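Local coordinates for protein alpha-1,2-mannosyltransferase (Ktr4), putative (Neosartorya fumigata, PDB 7BOP) that belongs to the fungal glycolipid 2-alpha-mannosyltransferase family, glycosyltransferases of the GT-A clan, and holds GDP and a manganese ion, at residues Pro37-Pro45 / Tyr347-Cys355; Phe210-Thr221 / Ala331-Tyr341. All coordinates share one frame; numbering follows the deposited sequence.

Contact 1: Pro37-Pro45 / Tyr347-Cys355; sequences PLLDPTGEP and YNCPNSPKC
Leu38 and Asn351 begin a run of backbone bonds between the two segments. Asn351 N donates to Leu38 O at 2.8 Å, and Asn351 O accepts from Thr42 N at 2.8 Å. Its side chain adds a third bond: with CG anti to the backbone N (chi1 171°), the amide is carried out to the first segment, where ND2 reaches Leu39 O at 3.0 Å, coming from above that carbonyl's plane. Asparagine suits the place because its short side chain brings an amide to Leu39 O, the last carbonyl of the 3-10 segment 37-39.

Van der Waals contacts lie beside these bonds. Leu38 spreads both methyls against Asn348 OD1, of the amide whose ND2 bonds Ile339 O, while Leu38 CD2 makes an apolar contact with Pro350 CB at 3.8 Å. Thr42 turns CG2 onto the same proline carbon, and its OG1 bonds back to Asp40 O. Pro350, rigid and without an N-H, offers a smooth surface to both.

Segment 347-355 leaves strand 346-348, an outer strand of a three-stranded antiparallel sheet, and meets the long loop before strand 69-74. Disulfides tie it from Cys349 to Cys358 and from Cys355 to Cys201; between them Ser352 OG accepts from Lys354 N, an ST turn.

The charged contact is looser: Lys354 NZ and Glu44 OE2 form a weak, 3.3 Å salt bridge with two bridging waters; Asp204 also pairs with the lysine, Arg51 with the glutamate.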
loop_
_atom_site.group_PDB
_atom_site.type_symbol
_atom_site.label_atom_id
_atom_site.label_comp_id
_atom_site.label_asym_id
_atom_site.label_seq_id
_atom_site.Cartn_x
_atom_site.Cartn_y
_atom_site.Cartn_z
ATOM N N PRO A 37 16.523 -2.054 12.059
ATOM C CA PRO A 37 15.983 -3.151 12.884
ATOM C C PRO A 37 15.846 -4.492 12.153
ATOM O O PRO A 37 15.813 -5.539 12.798
ATOM C CB PRO A 37 14.586 -2.657 13.296
ATOM C CG PRO A 37 14.598 -1.202 13.079
ATOM C CD PRO A 37 15.592 -0.911 12.003
ATOM N N LEU A 38 15.776 -4.455 10.829
ATOM C CA LEU A 38 15.753 -5.672 10.026
ATOM C C LEU A 38 17.004 -6.547 10.171
ATOM O O LEU A 38 16.954 -7.729 9.851
ATOM C CB LEU A 38 15.529 -5.331 8.555
ATOM C CG LEU A 38 14.145 -4.804 8.185
ATOM C CD1 LEU A 38 14.177 -4.209 6.786
ATOM C CD2 LEU A 38 13.066 -5.880 8.276
ATOM N N LEU A 39 18.117 -5.955 10.619
ATOM C CA LEU A 39 19.318 -6.704 10.965
ATOM C C LEU A 39 19.142 -7.594 12.206
ATOM O O LEU A 39 19.818 -8.608 12.326
ATOM C CB LEU A 39 20.514 -5.755 11.177
ATOM C CG LEU A 39 20.987 -4.910 9.988
ATOM C CD1 LEU A 39 22.213 -4.081 10.364
ATOM C CD2 LEU A 39 21.295 -5.782 8.791
ATOM N N ASP A 40 18.257 -7.222 13.121
ATOM C CA ASP A 40 17.989 -8.055 14.308
ATOM C C ASP A 40 17.329 -9.355 13.886
ATOM O O ASP A 40 16.610 -9.372 12.887
ATOM C CB ASP A 40 17.068 -7.351 15.314
ATOM C CG ASP A 40 17.652 -6.042 15.840
ATOM O OD1 ASP A 40 18.886 -5.913 15.880
ATOM O OD2 ASP A 40 16.872 -5.137 16.190
ATOM N N PRO A 41 17.566 -10.450 14.644
ATOM C CA PRO A 41 16.876 -11.717 14.355
ATOM C C PRO A 41 15.367 -11.466 14.302
ATOM O O PRO A 41 14.803 -10.910 15.232
ATOM C CB PRO A 41 17.275 -12.621 15.542
ATOM C CG PRO A 41 18.544 -12.035 16.057
ATOM C CD PRO A 41 18.442 -10.555 15.828
ATOM N N THR A 42 14.753 -11.788 13.175
ATOM C CA THR A 42 13.387 -11.399 12.897
ATOM C C THR A 42 12.564 -12.673 12.861
ATOM O O THR A 42 12.856 -13.584 12.085
ATOM C CB THR A 42 13.291 -10.620 11.566
ATOM O OG1 THR A 42 14.130 -9.453 11.636
ATOM C CG2 THR A 42 11.845 -10.163 11.289
ATOM N N GLY A 43 11.566 -12.742 13.735
ATOM C CA GLY A 43 10.695 -13.902 13.843
ATOM C C GLY A 43 9.247 -13.518 13.648
ATOM O O GLY A 43 8.931 -12.478 13.062
ATOM N N GLU A 44 8.369 -14.364 14.167
ATOM C CA GLU A 44 6.933 -14.204 13.986
ATOM C C GLU A 44 6.369 -13.292 15.046
ATOM O O GLU A 44 6.964 -13.137 16.100
ATOM C CB GLU A 44 6.242 -15.565 14.076
ATOM C CG GLU A 44 6.672 -16.490 12.963
ATOM C CD GLU A 44 6.107 -17.890 13.091
ATOM O OE1 GLU A 44 6.026 -18.418 14.216
ATOM O OE2 GLU A 44 5.756 -18.465 12.046
ATOM N N PRO A 45 5.197 -12.701 14.786
ATOM C CA PRO A 45 4.559 -11.921 15.846
ATOM C C PRO A 45 4.143 -12.787 17.035
ATOM O O PRO A 45 4.086 -14.013 16.922
ATOM C CB PRO A 45 3.337 -11.306 15.162
ATOM C CG PRO A 45 3.149 -12.049 13.886
ATOM C CD PRO A 45 4.464 -12.635 13.507
ATOM N N TYR A 347 13.396 -2.242 -0.703
ATOM C CA TYR A 347 13.355 -3.556 -0.058
ATOM C C TYR A 347 12.936 -3.467 1.403
ATOM O O TYR A 347 13.242 -2.499 2.085
ATOM C CB TYR A 347 14.737 -4.219 -0.075
ATOM C CG TYR A 347 15.252 -4.524 -1.447
ATOM C CD1 TYR A 347 15.800 -3.517 -2.244
ATOM C CD2 TYR A 347 15.189 -5.811 -1.963
ATOM C CE1 TYR A 347 16.257 -3.785 -3.520
ATOM C CE2 TYR A 347 15.644 -6.089 -3.240
ATOM C CZ TYR A 347 16.180 -5.078 -4.009
ATOM O OH TYR A 347 16.620 -5.345 -5.283
ATOM N N ASN A 348 12.224 -4.498 1.839
ATOM C CA ASN A 348 12.116 -4.871 3.231
ATOM C C ASN A 348 12.667 -6.293 3.313
ATOM O O ASN A 348 11.995 -7.250 2.905
ATOM C CB ASN A 348 10.672 -4.831 3.709
ATOM C CG ASN A 348 10.537 -5.295 5.133
ATOM O OD1 ASN A 348 10.857 -4.567 6.070
ATOM N ND2 ASN A 348 10.112 -6.531 5.310
ATOM N N CYS A 349 13.912 -6.426 3.761
ATOM C CA CYS A 349 14.561 -7.747 3.865
ATOM C C CYS A 349 14.954 -8.026 5.310
ATOM O O CYS A 349 15.962 -7.494 5.803
ATOM C CB CYS A 349 15.765 -7.829 2.933
ATOM S SG CYS A 349 16.608 -9.424 2.925
ATOM N N PRO A 350 14.165 -8.863 6.007
ATOM C CA PRO A 350 14.502 -9.169 7.388
ATOM C C PRO A 350 15.594 -10.230 7.512
ATOM O O PRO A 350 15.809 -11.020 6.592
ATOM C CB PRO A 350 13.188 -9.698 7.949
ATOM C CG PRO A 350 12.557 -10.379 6.780
ATOM C CD PRO A 350 12.946 -9.578 5.575
ATOM N N ASN A 351 16.275 -10.212 8.649
ATOM C CA ASN A 351 17.241 -11.237 9.020
ATOM C C ASN A 351 16.492 -12.431 9.617
ATOM O O ASN A 351 16.172 -12.461 10.812
ATOM C CB ASN A 351 18.271 -10.676 10.004
ATOM C CG ASN A 351 19.172 -11.748 10.589
ATOM O OD1 ASN A 351 19.411 -12.782 9.966
ATOM N ND2 ASN A 351 19.656 -11.512 11.803
ATOM N N SER A 352 16.222 -13.411 8.764
ATOM C CA SER A 352 15.541 -14.628 9.160
ATOM C C SER A 352 15.977 -15.774 8.268
ATOM O O SER A 352 16.120 -15.583 7.063
ATOM C CB SER A 352 14.028 -14.433 9.038
ATOM O OG SER A 352 13.333 -15.670 9.015
ATOM N N PRO A 353 16.144 -16.984 8.849
ATOM C CA PRO A 353 16.425 -18.152 8.019
ATOM C C PRO A 353 15.263 -18.571 7.103
ATOM O O PRO A 353 15.451 -19.419 6.239
ATOM C CB PRO A 353 16.741 -19.239 9.039
ATOM C CG PRO A 353 16.015 -18.843 10.271
ATOM C CD PRO A 353 15.954 -17.347 10.268
ATOM N N LYS A 354 14.081 -17.978 7.266
ATOM C CA LYS A 354 12.984 -18.205 6.313
ATOM C C LYS A 354 13.136 -17.473 4.975
ATOM O O LYS A 354 12.359 -17.724 4.047
ATOM C CB LYS A 354 11.656 -17.847 6.965
ATOM C CG LYS A 354 11.364 -18.737 8.159
ATOM C CD LYS A 354 10.055 -18.392 8.833
ATOM C CE LYS A 354 9.830 -19.303 10.030
ATOM N NZ LYS A 354 8.385 -19.464 10.300
ATOM N N CYS A 355 14.113 -16.567 4.881
ATOM C CA CYS A 355 14.303 -15.730 3.711
ATOM C C CYS A 355 15.456 -16.222 2.867
ATOM O O CYS A 355 16.366 -16.858 3.369
ATOM C CB CYS A 355 14.598 -14.296 4.141
ATOM S SG CYS A 355 13.384 -13.674 5.312
HETATM O O HOH W 1 10.783 -14.844 9.749
HETATM O O HOH W 2 12.787 -16.493 11.907
HETATM O O HOH W 3 6.278 -17.387 9.632
HETATM O O HOH W 4 7.382 -21.008 12.601
#

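Contact 2: Phe210-Thr221 / Ala331-Tyr341; sequences FMEDRNLTYGFT and AKVHWFRDIGY
Phe210, with CG trans to its backbone N (chi1 164°), and His334, likewise trans (chi1 173°), carry their rings together, and Phe210 CE2 lies over one face of the imidazole, 3.6 Å from His334 CD2. The planes are inclined at 56°. Phe336 completes an aromatic cluster, its CZ 3.8 Å from Phe210 CD2, and Met211 places its sulfur at the edge of the Phe336 ring. Glycine suits position 219 because the Phe336 ring edge packs directly on its CA, with Phe336 CD2 3.7 Å from Gly219 CA. His334 ND1 is bonded to the backbone O of His386.

Strands 218-220 and 333-335 run parallel within the mixed sheet of this GT-A enzyme. His334 sits between Tyr218 and Phe220 in the bonding, giving its N to Tyr218 O and taking Phe220 N on its own O; Phe336 N then continues to Phe220 O.

On the sheet face bearing Tyr218, Val333, Phe220 and Trp335, the Phe220 ring lies over Trp335 CA in a CH-pi contact, 4.0 Å from that carbon to the ring centroid. Indole NE1 of Trp335 donates to Thr221 O at 3.1 Å, from above the carbonyl plane.

At the start of the strands, Asn215, with positive phi, closes helix 207-213 in a Schellman motif. Lys332, whose chain passes along Asn215 O, donates from NZ to Arg214 O at 3.1 Å, just past the helix end.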
loop_
_atom_site.group_PDB
_atom_site.type_symbol
_atom_site.label_atom_id
_atom_site.label_comp_id
_atom_site.label_asym_id
_atom_site.label_seq_id
_atom_site.Cartn_x
_atom_site.Cartn_y
_atom_site.Cartn_z
ATOM N N PHE A 210 -4.302 -13.279 11.450
ATOM C CA PHE A 210 -3.443 -12.480 12.332
ATOM C C PHE A 210 -4.042 -11.080 12.499
ATOM O O PHE A 210 -4.224 -10.620 13.626
ATOM C CB PHE A 210 -1.995 -12.435 11.806
ATOM C CG PHE A 210 -1.164 -11.347 12.421
ATOM C CD1 PHE A 210 -0.602 -11.518 13.676
ATOM C CD2 PHE A 210 -0.971 -10.143 11.756
ATOM C CE1 PHE A 210 0.159 -10.503 14.260
ATOM C CE2 PHE A 210 -0.206 -9.131 12.326
ATOM C CZ PHE A 210 0.357 -9.310 13.581
ATOM N N MET A 211 -4.399 -10.443 11.381
ATOM C CA MET A 211 -5.029 -9.111 11.383
ATOM C C MET A 211 -6.369 -9.140 12.124
ATOM O O MET A 211 -6.633 -8.306 12.993
ATOM C CB MET A 211 -5.298 -8.593 9.969
ATOM C CG MET A 211 -4.082 -8.435 9.065
ATOM S SD MET A 211 -3.129 -6.965 9.402
ATOM C CE MET A 211 -4.230 -5.663 8.867
ATOM N N GLU A 212 -7.211 -10.102 11.758
ATOM C CA GLU A 212 -8.556 -10.187 12.313
ATOM C C GLU A 212 -8.586 -10.425 13.818
ATOM O O GLU A 212 -9.328 -9.745 14.525
ATOM C CB GLU A 212 -9.369 -11.261 11.592
ATOM C CG GLU A 212 -10.819 -11.293 12.034
ATOM C CD GLU A 212 -11.702 -12.081 11.099
ATOM O OE1 GLU A 212 -12.842 -11.634 10.872
ATOM O OE2 GLU A 212 -11.269 -13.131 10.602
ATOM N N ASP A 213 -7.771 -11.353 14.302
ATOM C CA ASP A 213 -7.744 -11.688 15.730
ATOM C C ASP A 213 -7.252 -10.540 16.583
ATOM O O ASP A 213 -7.599 -10.476 17.757
ATOM C CB ASP A 213 -6.847 -12.899 16.010
ATOM C CG ASP A 213 -7.399 -14.188 15.427
ATOM O OD1 ASP A 213 -8.569 -14.190 15.010
ATOM O OD2 ASP A 213 -6.639 -15.176 15.367
ATOM N N ARG A 214 -6.447 -9.644 16.002
ATOM C CA ARG A 214 -5.948 -8.464 16.728
ATOM C C ARG A 214 -6.667 -7.153 16.368
ATOM O O ARG A 214 -6.241 -6.075 16.792
ATOM C CB ARG A 214 -4.442 -8.350 16.483
ATOM C CG ARG A 214 -3.656 -9.452 17.152
ATOM C CD ARG A 214 -2.307 -9.680 16.493
ATOM N NE ARG A 214 -1.670 -10.877 17.026
ATOM C CZ ARG A 214 -2.015 -12.130 16.715
ATOM N NH1 ARG A 214 -2.992 -12.379 15.842
ATOM N NH2 ARG A 214 -1.355 -13.144 17.268
ATOM N N ASN A 215 -7.755 -7.250 15.606
ATOM C CA ASN A 215 -8.516 -6.100 15.105
ATOM C C ASN A 215 -7.635 -5.054 14.407
ATOM O O ASN A 215 -7.822 -3.841 14.574
ATOM C CB ASN A 215 -9.339 -5.484 16.241
ATOM C CG ASN A 215 -10.358 -6.462 16.794
ATOM O OD1 ASN A 215 -11.214 -6.944 16.060
ATOM N ND2 ASN A 215 -10.266 -6.767 18.066
ATOM N N LEU A 216 -6.678 -5.536 13.618
ATOM C CA LEU A 216 -5.767 -4.644 12.922
ATOM C C LEU A 216 -6.421 -4.050 11.688
ATOM O O LEU A 216 -7.273 -4.669 11.034
ATOM C CB LEU A 216 -4.455 -5.349 12.574
ATOM C CG LEU A 216 -3.688 -5.928 13.766
ATOM C CD1 LEU A 216 -2.369 -6.524 13.303
ATOM C CD2 LEU A 216 -3.442 -4.924 14.887
ATOM N N THR A 217 -6.008 -2.821 11.385
ATOM C CA THR A 217 -6.568 -2.036 10.314
ATOM C C THR A 217 -5.720 -2.130 9.053
ATOM O O THR A 217 -6.258 -2.151 7.957
ATOM C CB THR A 217 -6.698 -0.564 10.767
ATOM O OG1 THR A 217 -7.548 -0.516 11.911
ATOM C CG2 THR A 217 -7.250 0.325 9.683
ATOM N N TYR A 218 -4.399 -2.172 9.200
ATOM C CA TYR A 218 -3.519 -2.010 8.045
ATOM C C TYR A 218 -2.141 -2.529 8.332
ATOM O O TYR A 218 -1.647 -2.404 9.453
ATOM C CB TYR A 218 -3.439 -0.526 7.709
ATOM C CG TYR A 218 -2.749 -0.136 6.433
ATOM C CD1 TYR A 218 -3.447 -0.071 5.233
ATOM C CD2 TYR A 218 -1.409 0.260 6.438
ATOM C CE1 TYR A 218 -2.833 0.358 4.071
ATOM C CE2 TYR A 218 -0.781 0.692 5.281
ATOM C CZ TYR A 218 -1.487 0.739 4.099
ATOM O OH TYR A 218 -0.848 1.179 2.957
ATOM N N GLY A 219 -1.529 -3.113 7.312
ATOM C CA GLY A 219 -0.174 -3.600 7.384
ATOM C C GLY A 219 0.653 -3.124 6.206
ATOM O O GLY A 219 0.165 -3.097 5.070
ATOM N N PHE A 220 1.903 -2.760 6.489
ATOM C CA PHE A 220 2.849 -2.274 5.480
ATOM C C PHE A 220 4.214 -2.946 5.617
ATOM O O PHE A 220 4.517 -3.544 6.642
ATOM C CB PHE A 220 3.005 -0.753 5.608
ATOM C CG PHE A 220 3.808 -0.313 6.799
ATOM C CD1 PHE A 220 3.222 -0.230 8.055
ATOM C CD2 PHE A 220 5.153 0.037 6.667
ATOM C CE1 PHE A 220 3.950 0.184 9.160
ATOM C CE2 PHE A 220 5.894 0.442 7.775
ATOM C CZ PHE A 220 5.291 0.515 9.025
ATOM N N THR A 221 5.040 -2.823 4.583
ATOM C CA THR A 221 6.442 -3.269 4.645
ATOM C C THR A 221 7.470 -2.150 4.489
ATOM O O THR A 221 8.537 -2.247 5.073
ATOM C CB THR A 221 6.751 -4.325 3.566
ATOM O OG1 THR A 221 6.290 -3.844 2.305
ATOM C CG2 THR A 221 6.057 -5.642 3.890
ATOM N N ALA A 331 -2.221 2.027 16.948
ATOM C CA ALA A 331 -1.919 0.712 17.519
ATOM C C ALA A 331 -2.405 -0.420 16.631
ATOM O O ALA A 331 -1.905 -1.521 16.753
ATOM C CB ALA A 331 -2.525 0.561 18.909
ATOM N N LYS A 332 -3.366 -0.148 15.751
ATOM C CA LYS A 332 -3.902 -1.146 14.814
ATOM C C LYS A 332 -3.249 -1.113 13.431
ATOM O O LYS A 332 -3.748 -1.753 12.501
ATOM C CB LYS A 332 -5.416 -0.968 14.669
ATOM C CG LYS A 332 -6.201 -1.022 15.969
ATOM C CD LYS A 332 -5.893 -2.278 16.753
ATOM C CE LYS A 332 -6.983 -2.606 17.767
ATOM N NZ LYS A 332 -6.487 -3.669 18.687
ATOM N N VAL A 333 -2.146 -0.373 13.296
ATOM C CA VAL A 333 -1.338 -0.366 12.075
ATOM C C VAL A 333 -0.072 -1.146 12.387
ATOM O O VAL A 333 0.545 -0.934 13.438
ATOM C CB VAL A 333 -1.019 1.074 11.611
ATOM C CG1 VAL A 333 -0.091 1.067 10.390
ATOM C CG2 VAL A 333 -2.309 1.814 11.295
ATOM N N HIS A 334 0.310 -2.054 11.493
ATOM C CA HIS A 334 1.363 -3.023 11.777
ATOM C C HIS A 334 2.438 -3.030 10.691
ATOM O O HIS A 334 2.131 -3.027 9.499
ATOM C CB HIS A 334 0.744 -4.425 11.922
ATOM C CG HIS A 334 1.748 -5.530 12.059
ATOM N ND1 HIS A 334 2.581 -5.655 13.147
ATOM C CD2 HIS A 334 2.027 -6.583 11.253
ATOM C CE1 HIS A 334 3.339 -6.726 13.004
ATOM N NE2 HIS A 334 3.023 -7.304 11.859
ATOM N N TRP A 335 3.694 -3.005 11.116
ATOM C CA TRP A 335 4.823 -3.221 10.195
ATOM C C TRP A 335 5.057 -4.721 10.044
ATOM O O TRP A 335 5.496 -5.384 10.986
ATOM C CB TRP A 335 6.082 -2.558 10.739
ATOM C CG TRP A 335 7.299 -2.730 9.882
ATOM C CD1 TRP A 335 7.349 -2.763 8.527
ATOM C CD2 TRP A 335 8.647 -2.846 10.335
ATOM N NE1 TRP A 335 8.643 -2.918 8.100
ATOM C CE2 TRP A 335 9.464 -2.962 9.190
ATOM C CE3 TRP A 335 9.248 -2.864 11.601
ATOM C CZ2 TRP A 335 10.845 -3.110 9.270
ATOM C CZ3 TRP A 335 10.624 -3.014 11.681
ATOM C CH2 TRP A 335 11.407 -3.136 10.524
ATOM N N PHE A 336 4.784 -5.245 8.855
ATOM C CA PHE A 336 5.034 -6.654 8.536
ATOM C C PHE A 336 6.512 -6.829 8.213
ATOM O O PHE A 336 6.886 -7.128 7.086
ATOM C CB PHE A 336 4.157 -7.128 7.360
ATOM C CG PHE A 336 2.806 -7.608 7.771
ATOM C CD1 PHE A 336 2.662 -8.840 8.399
ATOM C CD2 PHE A 336 1.682 -6.837 7.551
ATOM C CE1 PHE A 336 1.401 -9.300 8.778
ATOM C CE2 PHE A 336 0.426 -7.289 7.940
ATOM C CZ PHE A 336 0.291 -8.515 8.550
ATOM N N ARG A 337 7.345 -6.677 9.234
ATOM C CA ARG A 337 8.791 -6.769 9.083
ATOM C C ARG A 337 9.240 -8.140 8.584
ATOM O O ARG A 337 10.244 -8.234 7.890
ATOM C CB ARG A 337 9.504 -6.440 10.395
ATOM C CG ARG A 337 9.267 -7.414 11.548
ATOM C CD ARG A 337 9.182 -6.669 12.872
ATOM N NE ARG A 337 10.478 -6.386 13.412
ATOM C CZ ARG A 337 10.773 -5.457 14.327
ATOM N NH1 ARG A 337 9.878 -4.616 14.859
ATOM N NH2 ARG A 337 12.031 -5.372 14.698
ATOM N N ASP A 338 8.465 -9.174 8.910
ATOM C CA ASP A 338 8.768 -10.554 8.519
ATOM C C ASP A 338 8.376 -10.947 7.098
ATOM O O ASP A 338 8.704 -12.060 6.669
ATOM C CB ASP A 338 8.149 -11.546 9.522
ATOM C CG ASP A 338 6.635 -11.373 9.695
ATOM O OD1 ASP A 338 6.141 -10.223 9.659
ATOM O OD2 ASP A 338 5.942 -12.387 9.901
ATOM N N ILE A 339 7.685 -10.071 6.364
ATOM C CA ILE A 339 7.387 -10.312 4.948
ATOM C C ILE A 339 8.471 -9.642 4.110
ATOM O O ILE A 339 8.467 -8.424 3.925
ATOM C CB ILE A 339 5.989 -9.820 4.539
ATOM C CG1 ILE A 339 4.926 -10.525 5.387
ATOM C CG2 ILE A 339 5.754 -10.079 3.053
ATOM C CD1 ILE A 339 3.504 -10.057 5.132
ATOM N N GLY A 340 9.406 -10.456 3.626
ATOM C CA GLY A 340 10.456 -10.000 2.741
ATOM C C GLY A 340 9.852 -9.552 1.429
ATOM O O GLY A 340 9.087 -10.298 0.811
ATOM N N TYR A 341 10.189 -8.338 1.001
ATOM C CA TYR A 341 9.485 -7.691 -0.100
ATOM C C TYR A 341 10.375 -6.764 -0.909
ATOM O O TYR A 341 11.260 -6.120 -0.354
ATOM C CB TYR A 341 8.283 -6.913 0.459
ATOM C CG TYR A 341 7.428 -6.248 -0.600
ATOM C CD1 TYR A 341 6.514 -6.983 -1.357
ATOM C CD2 TYR A 341 7.548 -4.891 -0.864
ATOM C CE1 TYR A 341 5.735 -6.373 -2.324
ATOM C CE2 TYR A 341 6.777 -4.278 -1.837
ATOM C CZ TYR A 341 5.866 -5.023 -2.561
ATOM O OH TYR A 341 5.102 -4.404 -3.521
#

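Along the chain, contact 2 is nested inside the loop that contact 1 closes; their centres lie about 15 Å apart. Asn348 joins them by hydrogen bonds: its O lies 2.8 Å from Tyr341 N, pairing strands 346-348 and 341-343, and its ND2 lies 2.9 Å from Ile339 O, so one amide of contact 1 holds the turn of contact 2. Packing joins them too, with Pro350 CB 3.3 Å from Arg337 O and Pro45 CG 3.4 Å from Phe210 CE1. The metal site is close to contact 2: the Tyr341 side chain is about 7 Å from the manganese ion, whose ligands include His343 and Glu194; both residues also line the GDP pocket.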